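Local coordinates for trehalose-6-phosphate phosphatase related protein (Thermoplasma acidophilum, PDB 1U02) that removes the phosphate from trehalose 6-phosphate to give free trehalose, using magnesium as its cofactor, at residues Arg97-Tyr109 and Gly120-Ile134. Numbering follows the deposited sequence.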
ATOM      1  N   ARG A  97      14.456  17.074   3.654  1.00 17.24           N
ATOM      2  CA  ARG A  97      14.778  16.332   4.875  1.00 19.73           C
ATOM      3  C   ARG A  97      14.980  17.212   6.109  1.00 19.76           C
ATOM      4  O   ARG A  97      14.702  16.785   7.228  1.00 18.43           O
ATOM      5  CB  ARG A  97      16.019  15.456   4.669  1.00 22.94           C
ATOM      6  CG  ARG A  97      17.327  16.218   4.603  1.00 29.10           C
ATOM      7  CD  ARG A  97      18.497  15.264   4.397  1.00 33.24           C
ATOM      8  NE  ARG A  97      19.766  15.973   4.275  1.00 37.43           N
ATOM      9  CZ  ARG A  97      20.362  16.622   5.269  1.00 38.38           C
ATOM     10  NH1 ARG A  97      19.808  16.655   6.476  1.00 38.93           N
ATOM     11  NH2 ARG A  97      21.513  17.244   5.056  1.00 40.52           N
ATOM     12  N   SER A  98      15.447  18.439   5.906  1.00 20.28           N
ATOM     13  CA  SER A  98      15.684  19.344   7.024  1.00 21.60           C
ATOM     14  C   SER A  98      14.399  19.843   7.689  1.00 20.54           C
ATOM     15  O   SER A  98      14.449  20.443   8.764  1.00 19.74           O
ATOM     16  CB  SER A  98      16.516  20.548   6.569  1.00 22.64           C
ATOM     17  OG  SER A  98      15.759  21.386   5.715  1.00 26.62           O
ATOM     18  N   TRP A  99      13.251  19.594   7.066  1.00 18.44           N
ATOM     19  CA  TRP A  99      11.989  20.047   7.639  1.00 17.09           C
ATOM     20  C   TRP A  99      11.667  19.373   8.968  1.00 15.22           C
ATOM     21  O   TRP A  99      10.809  19.846   9.715  1.00 12.83           O
ATOM     22  CB  TRP A  99      10.836  19.823   6.657  1.00 19.96           C
ATOM     23  CG  TRP A  99      10.933  20.660   5.405  1.00 21.65           C
ATOM     24  CD1 TRP A  99      11.876  21.605   5.117  1.00 23.03           C
ATOM     25  CD2 TRP A  99      10.055  20.611   4.277  1.00 20.58           C
ATOM     26  NE1 TRP A  99      11.639  22.146   3.875  1.00 23.19           N
ATOM     27  CE2 TRP A  99      10.526  21.553   3.338  1.00 21.57           C
ATOM     28  CE3 TRP A  99       8.913  19.858   3.966  1.00 20.32           C
ATOM     29  CZ2 TRP A  99       9.891  21.766   2.107  1.00 20.86           C
ATOM     30  CZ3 TRP A  99       8.282  20.070   2.737  1.00 20.15           C
ATOM     31  CH2 TRP A  99       8.775  21.013   1.828  1.00 19.46           C
ATOM     32  N   VAL A 100      12.345  18.267   9.265  1.00 13.98           N
ATOM     33  CA  VAL A 100      12.114  17.583  10.530  1.00 14.34           C
ATOM     34  C   VAL A 100      12.487  18.502  11.699  1.00 14.39           C
ATOM     35  O   VAL A 100      11.969  18.350  12.802  1.00 14.01           O
ATOM     36  CB  VAL A 100      12.926  16.268  10.644  1.00 13.44           C
ATOM     37  CG1 VAL A 100      12.468  15.283   9.573  1.00 14.99           C
ATOM     38  CG2 VAL A 100      14.418  16.547  10.504  1.00 15.29           C
ATOM     39  N   SER A 101      13.389  19.448  11.461  1.00 15.90           N
ATOM     40  CA  SER A 101      13.782  20.378  12.516  1.00 19.37           C
ATOM     41  C   SER A 101      12.903  21.633  12.461  1.00 19.28           C
ATOM     42  O   SER A 101      12.634  22.255  13.486  1.00 19.24           O
ATOM     43  CB  SER A 101      15.270  20.749  12.400  1.00 18.99           C
ATOM     44  OG  SER A 101      15.568  21.376  11.166  1.00 21.28           O
ATOM     45  N   ASP A 102      12.438  21.991  11.266  1.00 19.53           N
ATOM     46  CA  ASP A 102      11.572  23.158  11.126  1.00 20.61           C
ATOM     47  C   ASP A 102      10.210  22.879  11.764  1.00 20.80           C
ATOM     48  O   ASP A 102       9.574  23.775  12.325  1.00 20.06           O
ATOM     49  CB  ASP A 102      11.379  23.520   9.649  1.00 22.29           C
ATOM     50  CG  ASP A 102      12.681  23.890   8.961  1.00 24.44           C
ATOM     51  OD1 ASP A 102      13.557  24.500   9.612  1.00 25.20           O
ATOM     52  OD2 ASP A 102      12.822  23.585   7.760  1.00 27.19           O
ATOM     53  N   PHE A 103       9.775  21.625  11.685  1.00 18.60           N
ATOM     54  CA  PHE A 103       8.490  21.208  12.244  1.00 18.26           C
ATOM     55  C   PHE A 103       8.704  20.004  13.158  1.00 17.67           C
ATOM     56  O   PHE A 103       8.391  18.868  12.783  1.00 14.76           O
ATOM     57  CB  PHE A 103       7.538  20.817  11.110  1.00 20.20           C
ATOM     58  CG  PHE A 103       7.377  21.879  10.059  1.00 20.68           C
ATOM     59  CD1 PHE A 103       6.638  23.031  10.320  1.00 23.22           C
ATOM     60  CD2 PHE A 103       7.976  21.731   8.809  1.00 20.77           C
ATOM     61  CE1 PHE A 103       6.493  24.028   9.344  1.00 22.62           C
ATOM     62  CE2 PHE A 103       7.841  22.720   7.827  1.00 22.72           C
ATOM     63  CZ  PHE A 103       7.096  23.869   8.095  1.00 21.37           C
ATOM     64  N   PRO A 104       9.225  20.237  14.378  1.00 16.59           N
ATOM     65  CA  PRO A 104       9.486  19.168  15.349  1.00 15.98           C
ATOM     66  C   PRO A 104       8.327  18.188  15.484  1.00 15.74           C
ATOM     67  O   PRO A 104       7.200  18.580  15.787  1.00 17.10           O
ATOM     68  CB  PRO A 104       9.753  19.936  16.643  1.00 16.84           C
ATOM     69  CG  PRO A 104      10.413  21.190  16.139  1.00 17.80           C
ATOM     70  CD  PRO A 104       9.505  21.555  14.978  1.00 17.78           C
ATOM     71  N   GLY A 105       8.610  16.909  15.267  1.00 12.47           N
ATOM     72  CA  GLY A 105       7.562  15.908  15.356  1.00 12.87           C
ATOM     73  C   GLY A 105       7.306  15.313  13.986  1.00 12.89           C
ATOM     74  O   GLY A 105       6.916  14.149  13.863  1.00 14.22           O
ATOM     75  N   LEU A 106       7.518  16.122  12.954  1.00 12.23           N
ATOM     76  CA  LEU A 106       7.349  15.671  11.582  1.00 12.57           C
ATOM     77  C   LEU A 106       8.327  14.528  11.325  1.00 12.66           C
ATOM     78  O   LEU A 106       9.485  14.579  11.751  1.00 11.34           O
ATOM     79  CB  LEU A 106       7.654  16.806  10.598  1.00 12.11           C
ATOM     80  CG  LEU A 106       7.742  16.407   9.117  1.00 13.34           C
ATOM     81  CD1 LEU A 106       6.374  15.960   8.631  1.00 13.38           C
ATOM     82  CD2 LEU A 106       8.253  17.578   8.283  1.00 14.88           C
ATOM     83  N   ARG A 107       7.851  13.499  10.637  1.00 11.89           N
ATOM     84  CA  ARG A 107       8.693  12.358  10.287  1.00 12.07           C
ATOM     85  C   ARG A 107       8.661  12.231   8.768  1.00 11.79           C
ATOM     86  O   ARG A 107       7.606  12.383   8.145  1.00 12.11           O
ATOM     87  CB  ARG A 107       8.166  11.080  10.947  1.00 10.82           C
ATOM     88  CG  ARG A 107       8.452  11.011  12.447  1.00 12.74           C
ATOM     89  CD  ARG A 107       7.787   9.803  13.094  1.00 13.48           C
ATOM     90  NE  ARG A 107       6.331   9.901  13.057  1.00 13.17           N
ATOM     91  CZ  ARG A 107       5.508   8.973  13.538  1.00 14.36           C
ATOM     92  NH1 ARG A 107       6.002   7.869  14.093  1.00 11.31           N
ATOM     93  NH2 ARG A 107       4.193   9.154  13.474  1.00 11.67           N
ATOM     94  N   ILE A 108       9.816  11.972   8.171  1.00 11.15           N
ATOM     95  CA  ILE A 108       9.903  11.850   6.722  1.00 11.97           C
ATOM     96  C   ILE A 108      10.435  10.467   6.361  1.00 13.13           C
ATOM     97  O   ILE A 108      11.525  10.081   6.772  1.00 14.45           O
ATOM     98  CB  ILE A 108      10.824  12.956   6.140  1.00 12.59           C
ATOM     99  CG1 ILE A 108      10.230  14.334   6.451  1.00 14.34           C
ATOM    100  CG2 ILE A 108      10.958  12.804   4.628  1.00 12.97           C
ATOM    101  CD1 ILE A 108      11.130  15.509   6.082  1.00 12.26           C
ATOM    102  N   TYR A 109       9.643   9.719   5.607  1.00 13.35           N
ATOM    103  CA  TYR A 109      10.021   8.377   5.195  1.00 14.81           C
ATOM    104  C   TYR A 109      10.394   8.402   3.723  1.00 15.97           C
ATOM    105  O   TYR A 109       9.547   8.612   2.856  1.00 15.82           O
ATOM    106  CB  TYR A 109       8.861   7.419   5.439  1.00 15.00           C
ATOM    107  CG  TYR A 109       8.484   7.321   6.900  1.00 15.59           C
ATOM    108  CD1 TYR A 109       9.053   6.352   7.722  1.00 16.31           C
ATOM    109  CD2 TYR A 109       7.560   8.199   7.458  1.00 14.41           C
ATOM    110  CE1 TYR A 109       8.705   6.255   9.073  1.00 15.84           C
ATOM    111  CE2 TYR A 109       7.203   8.112   8.806  1.00 15.14           C
ATOM    112  CZ  TYR A 109       7.778   7.138   9.606  1.00 15.22           C
ATOM    113  OH  TYR A 109       7.421   7.048  10.940  1.00 14.18           O
ATOM    114  N   GLY A 120       1.700  12.856  12.247  1.00 17.94           N
ATOM    115  CA  GLY A 120       1.162  12.338  13.492  1.00 19.24           C
ATOM    116  C   GLY A 120       1.688  12.910  14.800  1.00 18.68           C
ATOM    117  O   GLY A 120       0.908  13.191  15.710  1.00 19.56           O
ATOM    118  N   LEU A 121       2.996  13.093  14.907  1.00 18.11           N
ATOM    119  CA  LEU A 121       3.583  13.601  16.147  1.00 18.08           C
ATOM    120  C   LEU A 121       3.776  15.104  16.141  1.00 18.97           C
ATOM    121  O   LEU A 121       4.232  15.688  17.121  1.00 18.20           O
ATOM    122  CB  LEU A 121       4.934  12.930  16.387  1.00 17.14           C
ATOM    123  CG  LEU A 121       4.948  11.399  16.388  1.00 17.77           C
ATOM    124  CD1 LEU A 121       6.386  10.913  16.518  1.00 18.29           C
ATOM    125  CD2 LEU A 121       4.091  10.876  17.526  1.00 21.14           C
HETATM  126  N   MSE A 122       3.412  15.722  15.028  1.00 19.96           N
HETATM  127  CA  MSE A 122       3.573  17.155  14.837  1.00 21.91           C
HETATM  128  C   MSE A 122       2.502  18.020  15.504  1.00 22.38           C
HETATM  129  O   MSE A 122       1.353  17.598  15.666  1.00 22.01           O
HETATM  130  CB  MSE A 122       3.576  17.429  13.340  1.00 24.45           C
HETATM  131  CG  MSE A 122       4.349  18.625  12.907  1.00 28.12           C
HETATM  132 SE   MSE A 122       3.963  18.888  11.046  1.00 31.23          SE
HETATM  133  CE  MSE A 122       3.325  20.713  11.162  1.00 33.36           C
ATOM    134  N   GLY A 123       2.889  19.238  15.876  1.00 22.51           N
ATOM    135  CA  GLY A 123       1.952  20.166  16.489  1.00 23.92           C
ATOM    136  C   GLY A 123       0.935  20.616  15.453  1.00 24.48           C
ATOM    137  O   GLY A 123       1.247  20.703  14.266  1.00 23.48           O
ATOM    138  N   ALA A 124      -0.278  20.913  15.901  1.00 25.05           N
ATOM    139  CA  ALA A 124      -1.356  21.325  15.007  1.00 27.41           C
ATOM    140  C   ALA A 124      -1.155  22.631  14.237  1.00 27.32           C
ATOM    141  O   ALA A 124      -1.394  22.688  13.035  1.00 26.94           O
ATOM    142  CB  ALA A 124      -2.664  21.391  15.789  1.00 28.91           C
ATOM    143  N   ASP A 125      -0.709  23.672  14.933  1.00 28.07           N
ATOM    144  CA  ASP A 125      -0.523  24.999  14.340  1.00 29.45           C
ATOM    145  C   ASP A 125       0.211  25.155  13.005  1.00 29.61           C
ATOM    146  O   ASP A 125      -0.222  25.933  12.154  1.00 27.70           O
ATOM    147  CB  ASP A 125       0.128  25.933  15.365  1.00 30.82           C
ATOM    148  CG  ASP A 125      -0.778  26.230  16.545  1.00 30.91           C
ATOM    149  OD1 ASP A 125      -1.932  25.752  16.556  1.00 29.56           O
ATOM    150  OD2 ASP A 125      -0.333  26.949  17.465  1.00 32.00           O
HETATM  151  N   MSE A 126       1.312  24.441  12.808  1.00 30.10           N
HETATM  152  CA  MSE A 126       2.067  24.593  11.565  1.00 31.08           C
HETATM  153  C   MSE A 126       1.727  23.632  10.424  1.00 28.01           C
HETATM  154  O   MSE A 126       2.427  23.603   9.414  1.00 25.23           O
HETATM  155  CB  MSE A 126       3.571  24.515  11.865  1.00 37.92           C
HETATM  156  CG  MSE A 126       4.084  25.610  12.802  1.00 45.11           C
HETATM  157 SE   MSE A 126       3.990  27.399  12.040  1.00 57.91          SE
HETATM  158  CE  MSE A 126       5.866  27.655  11.629  1.00 54.20           C
ATOM    159  N   LYS A 127       0.656  22.859  10.559  1.00 25.63           N
ATOM    160  CA  LYS A 127       0.302  21.921   9.499  1.00 24.44           C
ATOM    161  C   LYS A 127      -0.132  22.593   8.197  1.00 23.56           C
ATOM    162  O   LYS A 127       0.218  22.130   7.111  1.00 22.30           O
ATOM    163  CB  LYS A 127      -0.750  20.930  10.006  1.00 25.35           C
ATOM    164  CG  LYS A 127      -0.189  20.074  11.144  1.00 25.59           C
ATOM    165  CD  LYS A 127      -1.100  18.934  11.582  1.00 24.95           C
ATOM    166  CE  LYS A 127      -0.406  18.114  12.671  1.00 23.82           C
ATOM    167  NZ  LYS A 127      -1.181  16.927  13.132  1.00 24.60           N
ATOM    168  N   PRO A 128      -0.912  23.683   8.277  1.00 21.82           N
ATOM    169  CA  PRO A 128      -1.299  24.314   7.011  1.00 21.59           C
ATOM    170  C   PRO A 128      -0.058  24.819   6.264  1.00 20.51           C
ATOM    171  O   PRO A 128       0.030  24.720   5.037  1.00 19.04           O
ATOM    172  CB  PRO A 128      -2.214  25.451   7.460  1.00 22.15           C
ATOM    173  CG  PRO A 128      -2.889  24.859   8.674  1.00 22.34           C
ATOM    174  CD  PRO A 128      -1.722  24.201   9.395  1.00 22.01           C
ATOM    175  N   LYS A 129       0.903  25.349   7.018  1.00 18.66           N
ATOM    176  CA  LYS A 129       2.141  25.860   6.444  1.00 19.10           C
ATOM    177  C   LYS A 129       2.935  24.733   5.790  1.00 18.20           C
ATOM    178  O   LYS A 129       3.428  24.874   4.671  1.00 16.59           O
ATOM    179  CB  LYS A 129       2.988  26.523   7.536  1.00 21.06           C
ATOM    180  CG  LYS A 129       4.333  27.027   7.056  1.00 24.75           C
ATOM    181  CD  LYS A 129       5.166  27.547   8.218  1.00 29.02           C
ATOM    182  CE  LYS A 129       6.494  28.114   7.738  1.00 32.57           C
ATOM    183  NZ  LYS A 129       6.311  29.290   6.832  1.00 34.87           N
ATOM    184  N   LEU A 130       3.060  23.610   6.494  1.00 17.41           N
ATOM    185  CA  LEU A 130       3.792  22.468   5.964  1.00 16.97           C
ATOM    186  C   LEU A 130       3.111  21.955   4.705  1.00 16.84           C
ATOM    187  O   LEU A 130       3.766  21.652   3.713  1.00 16.57           O
ATOM    188  CB  LEU A 130       3.854  21.337   6.995  1.00 17.55           C
ATOM    189  CG  LEU A 130       4.502  20.043   6.489  1.00 15.93           C
ATOM    190  CD1 LEU A 130       5.964  20.287   6.126  1.00 16.12           C
ATOM    191  CD2 LEU A 130       4.390  18.974   7.562  1.00 20.26           C
ATOM    192  N   ARG A 131       1.789  21.857   4.752  1.00 16.97           N
ATOM    193  CA  ARG A 131       1.035  21.378   3.609  1.00 17.99           C
ATOM    194  C   ARG A 131       1.334  22.206   2.364  1.00 17.37           C
ATOM    195  O   ARG A 131       1.553  21.653   1.286  1.00 16.22           O
ATOM    196  CB  ARG A 131      -0.468  21.411   3.912  1.00 20.59           C
ATOM    197  CG  ARG A 131      -1.342  20.938   2.761  1.00 26.63           C
ATOM    198  CD  ARG A 131      -2.824  20.982   3.124  1.00 31.84           C
ATOM    199  NE  ARG A 131      -3.676  20.615   1.989  1.00 36.74           N
ATOM    200  CZ  ARG A 131      -5.005  20.560   2.030  1.00 38.34           C
ATOM    201  NH1 ARG A 131      -5.654  20.847   3.151  1.00 39.62           N
ATOM    202  NH2 ARG A 131      -5.688  20.215   0.945  1.00 39.47           N
ATOM    203  N   SER A 132       1.358  23.530   2.516  1.00 17.35           N
ATOM    204  CA  SER A 132       1.627  24.413   1.385  1.00 18.87           C
ATOM    205  C   SER A 132       3.051  24.221   0.865  1.00 17.58           C
ATOM    206  O   SER A 132       3.289  24.318  -0.338  1.00 17.42           O
ATOM    207  CB  SER A 132       1.403  25.882   1.775  1.00 20.51           C
ATOM    208  OG  SER A 132       2.372  26.330   2.706  1.00 24.26           O
ATOM    209  N   ARG A 133       3.995  23.949   1.768  1.00 16.74           N
ATOM    210  CA  ARG A 133       5.385  23.725   1.358  1.00 17.02           C
ATOM    211  C   ARG A 133       5.478  22.458   0.524  1.00 16.64           C
ATOM    212  O   ARG A 133       6.164  22.422  -0.495  1.00 16.04           O
ATOM    213  CB  ARG A 133       6.315  23.560   2.565  1.00 19.63           C
ATOM    214  CG  ARG A 133       6.659  24.825   3.324  1.00 22.85           C
ATOM    215  CD  ARG A 133       7.825  24.533   4.269  1.00 27.86           C
ATOM    216  NE  ARG A 133       8.188  25.665   5.113  1.00 29.17           N
ATOM    217  CZ  ARG A 133       9.197  25.655   5.979  1.00 31.16           C
ATOM    218  NH1 ARG A 133       9.951  24.569   6.114  1.00 30.78           N
ATOM    219  NH2 ARG A 133       9.455  26.731   6.712  1.00 29.91           N
ATOM    220  N   ILE A 134       4.801  21.411   0.978  1.00 16.74           N
ATOM    221  CA  ILE A 134       4.810  20.135   0.268  1.00 16.69           C
ATOM    222  C   ILE A 134       4.214  20.299  -1.130  1.00 17.48           C
ATOM    223  O   ILE A 134       4.760  19.795  -2.111  1.00 19.23           O
ATOM    224  CB  ILE A 134       4.015  19.068   1.050  1.00 16.38           C
ATOM    225  CG1 ILE A 134       4.751  18.737   2.348  1.00 17.24           C
ATOM    226  CG2 ILE A 134       3.832  17.812   0.201  1.00 15.91           C
ATOM    227  CD1 ILE A 134       3.950  17.877   3.312  1.00 15.79           C
TER
HETATM  228  O   HOH W   1       5.968  20.666  15.939  1.00 28.39           O
HETATM  229  O   HOH W   2       5.001  12.627  12.846  1.00 12.63           O
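The ring of F103 packs on helix 127-134: L130 CB stands over the centre of one face, 4.3 Å from the F103 ring centroid, while D102 CB covers the opposite face near the rim. K129 CD meets the ring edge in plane, and M126 CB also lies at the edge, 3.7 Å from F103 CD1. R133 lays its guanidinium across this ring, with F103 CZ 3.4 Å above the guanidinium plane. Running nearly straight (chi2 -167°, chi3 -176°), the R133 chain passes W99 on its way to F103, R133 CD lying 4.2 Å from the centroid of the W99 six-membered ring and R133 CZ in cation-pi contact with the W99 five-membered ring. W99 CE3 touches L130 CD1 at 3.7 Å, and I134 CG1 sits at the indole edge. With an alanine at W99, R133 would probably lose the indole face beside it and a gap would open by L130 and I134. This packing sets helix 127-141 against helix 99-102 in the cap of this HAD-type phosphatase. Toward solvent the grip slackens: the D102-R133 salt bridge has a weak hydrogen bond, R133 NH1 to D102 OD2, 3.5 Å. L121 CD1 covers one face of the R107 guanidinium, whose NH2 bonds M17 O, and one water joins G105 O, R107 NE and L121 N.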